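Xaa-Pro dipeptidase (Pyrococcus horikoshii, PDB 1WY2) probably splits dipeptides with proline at the C-terminal position and a nonpolar residue at the N-terminal one, working as a homodimeric metallopeptidase. Local coordinates at residues L54-E58 / L59-M63; K115-D118 / D119-D123. One frame throughout, in Å; residues are numbered along the deposited sequence.

Contacts 1 and 2 are two versions of the same local event, a strand of the N-terminal creatinase/prolidase-type domain giving way to a helix. Both draw on one mixed six-stranded sheet: 54-58 lies on strand 51-57, next to the outermost strand 72-75, whereas 115-118 lies on strand 113-116 at the other border. Contact 1 closes before contact 2 opens, and they do not touch; their centres are 25 Å apart and their nearest atoms about 13 Å. Each also reaches the second subunit of the homodimer. The pair thus marks two sides of the N-terminal domain, away from the metal site of the M24 peptidase domain.

Contact 1: L54-E58 / L59-M63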
loop_
_atom_site.group_PDB
_atom_site.type_symbol
_atom_site.label_atom_id
_atom_site.label_comp_id
_atom_site.label_asym_id
_atom_site.label_seq_id
_atom_site.Cartn_x
_atom_site.Cartn_y
_atom_site.Cartn_z
ATOM N N LEU A 54 14.192 2.436 -19.245
ATOM C CA LEU A 54 13.400 2.793 -18.072
ATOM C C LEU A 54 13.069 4.279 -18.163
ATOM O O LEU A 54 13.961 5.122 -18.097
ATOM C CB LEU A 54 14.185 2.517 -16.787
ATOM C CG LEU A 54 13.551 3.039 -15.491
ATOM C CD1 LEU A 54 12.202 2.368 -15.260
ATOM C CD2 LEU A 54 14.487 2.780 -14.326
ATOM N N TYR A 55 11.787 4.591 -18.334
ATOM C CA TYR A 55 11.342 5.981 -18.419
ATOM C C TYR A 55 10.824 6.426 -17.062
ATOM O O TYR A 55 10.019 5.730 -16.444
ATOM C CB TYR A 55 10.222 6.136 -19.449
ATOM C CG TYR A 55 10.627 5.828 -20.867
ATOM C CD1 TYR A 55 10.632 4.517 -21.345
ATOM C CD2 TYR A 55 11.010 6.849 -21.737
ATOM C CE1 TYR A 55 11.008 4.232 -22.658
ATOM C CE2 TYR A 55 11.387 6.577 -23.046
ATOM C CZ TYR A 55 11.382 5.269 -23.501
ATOM O OH TYR A 55 11.733 5.006 -24.805
ATOM N N VAL A 56 11.280 7.585 -16.599
ATOM C CA VAL A 56 10.844 8.096 -15.305
ATOM C C VAL A 56 10.636 9.605 -15.321
ATOM O O VAL A 56 11.172 10.308 -16.180
ATOM C CB VAL A 56 11.873 7.773 -14.199
ATOM C CG1 VAL A 56 12.043 6.268 -14.061
ATOM C CG2 VAL A 56 13.203 8.429 -14.524
ATOM N N PRO A 57 9.829 10.119 -14.378
ATOM C CA PRO A 57 9.568 11.559 -14.295
ATOM C C PRO A 57 10.857 12.253 -13.858
ATOM O O PRO A 57 11.753 11.612 -13.310
ATOM C CB PRO A 57 8.479 11.652 -13.226
ATOM C CG PRO A 57 7.766 10.338 -13.346
ATOM C CD PRO A 57 8.917 9.371 -13.495
ATOM N N GLU A 58 10.949 13.558 -14.091
ATOM C CA GLU A 58 12.141 14.312 -13.713
ATOM C C GLU A 58 12.515 14.135 -12.242
ATOM O O GLU A 58 13.693 14.021 -11.905
ATOM C CB GLU A 58 11.942 15.799 -14.016
ATOM C CG GLU A 58 11.722 16.099 -15.489
ATOM C CD GLU A 58 11.601 17.585 -15.772
ATOM O OE1 GLU A 58 10.651 18.217 -15.263
ATOM O OE2 GLU A 58 12.459 18.120 -16.506
ATOM N N LEU A 59 11.513 14.107 -11.371
ATOM C CA LEU A 59 11.752 13.949 -9.938
ATOM C C LEU A 59 12.170 12.531 -9.553
ATOM O O LEU A 59 12.099 12.154 -8.384
ATOM C CB LEU A 59 10.497 14.337 -9.149
ATOM C CG LEU A 59 10.054 15.804 -9.209
ATOM C CD1 LEU A 59 8.727 15.967 -8.476
ATOM C CD2 LEU A 59 11.125 16.691 -8.586
ATOM N N GLU A 60 12.608 11.749 -10.537
ATOM C CA GLU A 60 13.032 10.374 -10.288
ATOM C C GLU A 60 14.266 10.008 -11.097
ATOM O O GLU A 60 14.931 9.012 -10.813
ATOM C CB GLU A 60 11.903 9.402 -10.645
ATOM C CG GLU A 60 10.692 9.504 -9.746
ATOM C CD GLU A 60 10.991 9.059 -8.331
ATOM O OE1 GLU A 60 11.985 9.542 -7.749
ATOM O OE2 GLU A 60 10.233 8.231 -7.795
ATOM N N TYR A 61 14.568 10.826 -12.100
ATOM C CA TYR A 61 15.697 10.590 -12.991
ATOM C C TYR A 61 17.048 10.330 -12.330
ATOM O O TYR A 61 17.652 9.280 -12.539
ATOM C CB TYR A 61 15.842 11.755 -13.969
ATOM C CG TYR A 61 16.929 11.538 -14.994
ATOM C CD1 TYR A 61 16.825 10.516 -15.939
ATOM C CD2 TYR A 61 18.072 12.335 -15.007
ATOM C CE1 TYR A 61 17.835 10.294 -16.872
ATOM C CE2 TYR A 61 19.088 12.121 -15.935
ATOM C CZ TYR A 61 18.963 11.099 -16.864
ATOM O OH TYR A 61 19.971 10.877 -17.777
ATOM N N GLU A 62 17.526 11.288 -11.544
ATOM C CA GLU A 62 18.822 11.150 -10.893
ATOM C C GLU A 62 19.014 9.858 -10.102
ATOM O O GLU A 62 20.037 9.187 -10.244
ATOM C CB GLU A 62 19.085 12.355 -9.989
ATOM C CG GLU A 62 19.264 13.663 -10.751
ATOM C CD GLU A 62 20.351 13.578 -11.812
ATOM O OE1 GLU A 62 21.505 13.246 -11.463
ATOM O OE2 GLU A 62 20.051 13.844 -12.996
ATOM N N MET A 63 18.039 9.509 -9.271
ATOM C CA MET A 63 18.141 8.296 -8.471
ATOM C C MET A 63 18.035 7.046 -9.338
ATOM O O MET A 63 18.763 6.075 -9.127
ATOM C CB MET A 63 17.050 8.276 -7.397
ATOM C CG MET A 63 17.150 7.094 -6.448
ATOM S SD MET A 63 18.774 6.992 -5.663
ATOM C CE MET A 63 18.631 8.291 -4.425
#
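V56, P57 and E60 meet where strand 51-57 turns into helix 58-67, and the side chain of E60 can be followed through the junction. Its CB lies 3.5 Å from P57 O and, on the apolar side, 3.9 Å from V56 CB. CG comes next, 4.2 Å from P57 CD; the proline ring and the glutamate run side by side and point the same way. With CG anti to the carbonyl carbon (chi1 -67°) and the chain bent at chi2, the glutamate folds back on its own helix turn, bringing E60 OE1 to 2.7 Å from L59 O. The other oxygen, OE2, accepts a hydrogen bond from the backbone N of A41, while the side chain also packs on L40 and on H195 of the second subunit.

The backbone makes the turn with modest bonds. E60 N donates to P57 O over 2.9 Å, and Y61 N adds only weak bonds to P57 O and E58 O. One residue further on, V56 CG2 sits 3.6 Å from Y61 CA and lies at the edge of the tyrosine ring, near its plane. The Y61 side chain also touches V72 and K74 of strand 72-75, tying together the strand, helix and strand of a beta-alpha-beta crossover. For the buried carboxyl group of E60, two oxygens as close as OE1 and L59 O suggest that the acid probably holds a proton and donates it to the carbonyl, a state that its burial would suit.

Contact 2: K115-D118 / D119-D123; sequences KKVD and DVIRD
The N-terminus of helix 118-125 takes V117 as its N-cap residue and, spanning its first two turns, carries a salt-bridge network of D119, R122 and D123. V117 O receives I121 N at 3.3 Å in a nearly straight bond, and a weak one from V120 N. D118 O takes R122 N over 2.8 Å. V117 has no polar side-chain group to cap the helix; a water instead accepts from D119 N at 2.9 Å and donates weakly to K116 O. A second water donates to D119 OD1 at 2.7 Å and also lies beside D118 OD2, at a distance too short to be trusted, between two carboxylates whose oxygens D118 OD2 and D119 OD1 come within 4.4 Å.

In the N-terminal domain this helix follows strand 113-116, at one border of the mixed sheet, and its apolar side faces inward. V117 CG2 meets I121 CG1 at 4.3 Å; these two residues rest on V23 and I25 of strand 22-25, while V120 packs on F14 of helix 6-17.

On the polar side, the R122 chain turns at chi3 (62°), and its guanidinium grips D123 side-on. R122 NE, at 3.1 Å, and NH2 both donate to D123 OD1 from the same face of the carboxylate, NE on the anti side and NH2 on the syn side. D119 OD1 lies over one guanidinium face, 3.7 Å from R122 NH2, a long pairing of charges alone. A leucine in place of R122 would probably leave D123 OD1 without these two donors and D119 OD1 without the guanidinium charge beside it. R122 and D118 both also touch W296.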
loop_
_atom_site.group_PDB
_atom_site.type_symbol
_atom_site.label_atom_id
_atom_site.label_comp_id
_atom_site.label_asym_id
_atom_site.label_seq_id
_atom_site.Cartn_x
_atom_site.Cartn_y
_atom_site.Cartn_z
ATOM N N LYS A 115 -1.757 -7.806 -24.669
ATOM C CA LYS A 115 -1.646 -9.206 -24.289
ATOM C C LYS A 115 -1.010 -9.294 -22.911
ATOM O O LYS A 115 -0.201 -8.446 -22.540
ATOM C CB LYS A 115 -0.803 -9.988 -25.301
ATOM C CG LYS A 115 -1.549 -10.370 -26.575
ATOM C CD LYS A 115 -0.790 -11.436 -27.351
ATOM C CE LYS A 115 -1.616 -11.976 -28.509
ATOM N NZ LYS A 115 -0.933 -13.112 -29.190
ATOM N N LYS A 116 -1.388 -10.315 -22.150
ATOM C CA LYS A 116 -0.852 -10.501 -20.806
ATOM C C LYS A 116 0.560 -11.075 -20.842
ATOM O O LYS A 116 0.851 -11.962 -21.644
ATOM C CB LYS A 116 -1.735 -11.467 -20.008
ATOM C CG LYS A 116 -3.171 -11.023 -19.802
ATOM C CD LYS A 116 -3.932 -12.060 -18.985
ATOM C CE LYS A 116 -5.396 -11.687 -18.832
ATOM N NZ LYS A 116 -6.089 -11.609 -20.148
ATOM N N VAL A 117 1.429 -10.574 -19.968
ATOM C CA VAL A 117 2.793 -11.086 -19.876
ATOM C C VAL A 117 3.004 -11.669 -18.482
ATOM O O VAL A 117 4.119 -12.020 -18.097
ATOM C CB VAL A 117 3.852 -9.988 -20.133
ATOM C CG1 VAL A 117 3.682 -9.432 -21.545
ATOM C CG2 VAL A 117 3.748 -8.890 -19.084
ATOM N N ASP A 118 1.907 -11.778 -17.740
ATOM C CA ASP A 118 1.904 -12.317 -16.382
ATOM C C ASP A 118 2.666 -13.648 -16.272
ATOM O O ASP A 118 3.434 -13.861 -15.332
ATOM C CB ASP A 118 0.445 -12.512 -15.938
ATOM C CG ASP A 118 0.308 -12.846 -14.464
ATOM O OD1 ASP A 118 0.554 -11.959 -13.623
ATOM O OD2 ASP A 118 -0.055 -13.997 -14.144
ATOM N N ASP A 119 2.454 -14.539 -17.234
ATOM C CA ASP A 119 3.105 -15.851 -17.226
ATOM C C ASP A 119 4.630 -15.820 -17.145
ATOM O O ASP A 119 5.233 -16.613 -16.412
ATOM C CB ASP A 119 2.696 -16.654 -18.465
ATOM C CG ASP A 119 1.303 -17.255 -18.349
ATOM O OD1 ASP A 119 0.612 -16.997 -17.340
ATOM O OD2 ASP A 119 0.901 -17.988 -19.276
ATOM N N VAL A 120 5.263 -14.929 -17.905
ATOM C CA VAL A 120 6.720 -14.867 -17.883
ATOM C C VAL A 120 7.228 -14.183 -16.620
ATOM O O VAL A 120 8.268 -14.562 -16.082
ATOM C CB VAL A 120 7.290 -14.179 -19.160
ATOM C CG1 VAL A 120 6.889 -12.714 -19.215
ATOM C CG2 VAL A 120 8.804 -14.343 -19.200
ATOM N N ILE A 121 6.492 -13.188 -16.134
ATOM C CA ILE A 121 6.891 -12.505 -14.909
ATOM C C ILE A 121 6.810 -13.528 -13.779
ATOM O O ILE A 121 7.712 -13.633 -12.948
ATOM C CB ILE A 121 5.958 -11.314 -14.594
ATOM C CG1 ILE A 121 6.067 -10.264 -15.705
ATOM C CG2 ILE A 121 6.328 -10.704 -13.245
ATOM C CD1 ILE A 121 7.474 -9.751 -15.940
ATOM N N ARG A 122 5.722 -14.291 -13.764
ATOM C CA ARG A 122 5.521 -15.326 -12.753
ATOM C C ARG A 122 6.612 -16.392 -12.818
ATOM O O ARG A 122 7.215 -16.742 -11.808
ATOM C CB ARG A 122 4.162 -16.003 -12.951
ATOM C CG ARG A 122 3.937 -17.231 -12.074
ATOM C CD ARG A 122 2.824 -18.091 -12.652
ATOM N NE ARG A 122 3.187 -18.588 -13.977
ATOM C CZ ARG A 122 2.356 -19.229 -14.793
ATOM N NH1 ARG A 122 1.102 -19.454 -14.423
ATOM N NH2 ARG A 122 2.782 -19.652 -15.976
ATOM N N ASP A 123 6.859 -16.914 -14.014
ATOM C CA ASP A 123 7.863 -17.954 -14.175
ATOM C C ASP A 123 9.229 -17.550 -13.629
ATOM O O ASP A 123 9.972 -18.393 -13.132
ATOM C CB ASP A 123 7.966 -18.368 -15.649
ATOM C CG ASP A 123 6.779 -19.210 -16.105
ATOM O OD1 ASP A 123 5.888 -19.499 -15.275
ATOM O OD2 ASP A 123 6.732 -19.585 -17.295
HETATM O O HOH W 1 0.714 -14.356 -19.601
HETATM O O HOH W 2 0.166 -16.357 -14.720
#